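Local coordinates for protein oxidoreductase YdhF (Escherichia coli, PDB 1OG6) that binds NADPH in an alpha/beta-barrel of the aldo-keto reductase family and may function as an oxidoreductase, at residues 100-104 and 138-142. Numbering follows the deposited sequence.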
ATOM      1  N   ILE C 100       4.153  -8.700 -23.034  1.00 46.42           N
ATOM      2  CA  ILE C 100       5.480  -8.609 -23.645  1.00 47.26           C
ATOM      3  C   ILE C 100       6.071  -7.197 -23.489  1.00 47.85           C
ATOM      4  O   ILE C 100       6.095  -6.400 -24.429  1.00 46.04           O
ATOM      5  CB  ILE C 100       5.455  -8.980 -25.137  1.00 47.06           C
ATOM      6  CG1 ILE C 100       4.633 -10.249 -25.341  1.00 46.83           C
ATOM      7  CG2 ILE C 100       6.882  -9.227 -25.628  1.00 45.62           C
ATOM      8  CD1 ILE C 100       4.327 -10.546 -26.786  1.00 47.82           C
ATOM      9  N   THR C 101       6.544  -6.911 -22.277  1.00 49.65           N
ATOM     10  CA  THR C 101       7.154  -5.633 -21.934  1.00 51.26           C
ATOM     11  C   THR C 101       8.660  -5.709 -22.210  1.00 52.29           C
ATOM     12  O   THR C 101       9.460  -5.002 -21.597  1.00 52.73           O
ATOM     13  CB  THR C 101       6.924  -5.297 -20.439  1.00 51.53           C
ATOM     14  OG1 THR C 101       7.537  -6.298 -19.620  1.00 51.80           O
ATOM     15  CG2 THR C 101       5.437  -5.258 -20.123  1.00 51.21           C
ATOM     16  N   ASP C 102       9.023  -6.586 -23.140  1.00 53.07           N
ATOM     17  CA  ASP C 102      10.405  -6.802 -23.558  1.00 53.07           C
ATOM     18  C   ASP C 102      10.893  -5.574 -24.329  1.00 51.26           C
ATOM     19  O   ASP C 102      10.189  -5.059 -25.193  1.00 51.09           O
ATOM     20  CB  ASP C 102      10.459  -8.057 -24.441  1.00 56.84           C
ATOM     21  CG  ASP C 102      11.775  -8.209 -25.179  1.00 60.84           C
ATOM     22  OD1 ASP C 102      12.830  -8.284 -24.509  1.00 63.57           O
ATOM     23  OD2 ASP C 102      11.749  -8.258 -26.433  1.00 61.79           O
ATOM     24  N   ARG C 103      12.096  -5.107 -24.014  1.00 49.35           N
ATOM     25  CA  ARG C 103      12.662  -3.934 -24.672  1.00 48.53           C
ATOM     26  C   ARG C 103      12.396  -3.872 -26.170  1.00 47.74           C
ATOM     27  O   ARG C 103      11.745  -2.952 -26.656  1.00 47.14           O
ATOM     28  CB  ARG C 103      14.173  -3.869 -24.419  1.00 49.49           C
ATOM     29  CG  ARG C 103      14.902  -2.742 -25.156  1.00 49.83           C
ATOM     30  CD  ARG C 103      15.260  -3.152 -26.577  1.00 51.07           C
ATOM     31  NE  ARG C 103      15.786  -2.055 -27.387  0.39 51.71           N
ATOM     32  CZ  ARG C 103      16.875  -1.353 -27.093  0.92 52.06           C
ATOM     33  NH1 ARG C 103      17.569  -1.621 -25.995  0.59 52.47           N
ATOM     34  NH2 ARG C 103      17.272  -0.383 -27.905  1.00 51.25           N
ATOM     35  N   ASP C 104      12.910  -4.852 -26.902  1.00 47.53           N
ATOM     36  CA  ASP C 104      12.744  -4.901 -28.347  1.00 46.65           C
ATOM     37  C   ASP C 104      11.302  -4.987 -28.821  1.00 44.89           C
ATOM     38  O   ASP C 104      10.970  -4.491 -29.894  1.00 45.40           O
ATOM     39  CB  ASP C 104      13.535  -6.074 -28.929  1.00 48.63           C
ATOM     40  CG  ASP C 104      14.970  -5.707 -29.246  1.00 50.63           C
ATOM     41  OD1 ASP C 104      15.708  -5.312 -28.322  1.00 51.35           O
ATOM     42  OD2 ASP C 104      15.363  -5.814 -30.426  1.00 52.05           O
ATOM     43  N   GLU C 138      14.478  -2.420 -18.782  1.00 38.28           N
ATOM     44  CA  GLU C 138      14.222  -2.733 -20.180  1.00 38.80           C
ATOM     45  C   GLU C 138      13.238  -1.751 -20.790  1.00 38.64           C
ATOM     46  O   GLU C 138      13.411  -1.308 -21.923  1.00 38.67           O
ATOM     47  CB  GLU C 138      13.668  -4.145 -20.327  1.00 40.84           C
ATOM     48  CG  GLU C 138      14.717  -5.239 -20.376  1.00 45.18           C
ATOM     49  CD  GLU C 138      14.160  -6.528 -20.959  1.00 48.31           C
ATOM     50  OE1 GLU C 138      13.343  -7.201 -20.286  1.00 48.25           O
ATOM     51  OE2 GLU C 138      14.535  -6.858 -22.110  1.00 50.35           O
ATOM     52  N   VAL C 139      12.200  -1.414 -20.036  1.00 38.02           N
ATOM     53  CA  VAL C 139      11.195  -0.482 -20.515  1.00 36.43           C
ATOM     54  C   VAL C 139      11.756   0.929 -20.604  1.00 36.89           C
ATOM     55  O   VAL C 139      11.428   1.674 -21.517  1.00 37.13           O
ATOM     56  CB  VAL C 139       9.975  -0.467 -19.591  1.00 35.10           C
ATOM     57  CG1 VAL C 139       8.933   0.493 -20.126  1.00 34.42           C
ATOM     58  CG2 VAL C 139       9.406  -1.861 -19.475  1.00 34.87           C
ATOM     59  N   ALA C 140      12.605   1.299 -19.655  1.00 37.33           N
ATOM     60  CA  ALA C 140      13.192   2.627 -19.652  1.00 37.36           C
ATOM     61  C   ALA C 140      14.054   2.842 -20.880  1.00 39.10           C
ATOM     62  O   ALA C 140      14.068   3.932 -21.435  1.00 39.60           O
ATOM     63  CB  ALA C 140      14.014   2.827 -18.407  1.00 35.83           C
ATOM     64  N   ASP C 141      14.773   1.802 -21.304  1.00 41.68           N
ATOM     65  CA  ASP C 141      15.648   1.892 -22.476  1.00 43.28           C
ATOM     66  C   ASP C 141      14.854   1.992 -23.769  1.00 42.74           C
ATOM     67  O   ASP C 141      15.218   2.747 -24.667  1.00 42.81           O
ATOM     68  CB  ASP C 141      16.602   0.687 -22.556  1.00 46.26           C
ATOM     69  CG  ASP C 141      17.596   0.639 -21.395  1.00 50.16           C
ATOM     70  OD1 ASP C 141      18.073   1.718 -20.967  1.00 51.40           O
ATOM     71  OD2 ASP C 141      17.914  -0.479 -20.919  1.00 51.73           O
ATOM     72  N   ALA C 142      13.775   1.226 -23.873  1.00 41.77           N
ATOM     73  CA  ALA C 142      12.947   1.288 -25.067  1.00 40.72           C
ATOM     74  C   ALA C 142      12.393   2.707 -25.172  1.00 40.39           C
ATOM     75  O   ALA C 142      12.186   3.222 -26.261  1.00 41.03           O
ATOM     76  CB  ALA C 142      11.808   0.286 -24.970  1.00 39.94           C
TER
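Residues 100-104 lead into helix 103-116 and lie against one side of the first half of helix 136-147. The nearest CA atoms are those of R103 and E138, 4.9 Å apart. The contact buries 291 Å² in all.

Van der Waals packing does most of the joining. The small side chain of A142 lets the helix start approach closely: A142 CB lies 3.7 Å from R103 O and 4.3 Å from R103 CG. A142 CB also touches I106 and I107 further along helix 103-116. V139 CG2 packs 3.8 Å from T101 O and 4.3 Å from T101 CB. M134 touches both T101 and V139. R103 has the largest area covered by the other segment, 92 Å². Its side chain turns at chi2 (m) and passes D141, with R103 NH1 4.3 Å from D141 CB.

The hydrogen bonds and salt bridge of 100-104 go to residues other than those of 138-142. D102 is the N-cap of helix 103-116; its OD2 accepts a weak hydrogen bond from H105 N. R103 NE forms a salt bridge with D104 OD1 at 3.4 Å. T101 OG1 is hydrogen-bonded to D131.

One pairing is unfavourable on paper. D102 OD1 and E138 OE2, two acceptors of like charge, sit 3.3 Å apart. E138 OE2 is also 3.6 Å from R103 N, too loose to count as a bond. R282 of a second subunit packs on D102.

The T101 side chain is about 13 Å from the bound NADP. The contact is structural packing between two successive outer helices, 103-116 and 136-147, which flank strand 122-127 in sequence, as in a TIM barrel.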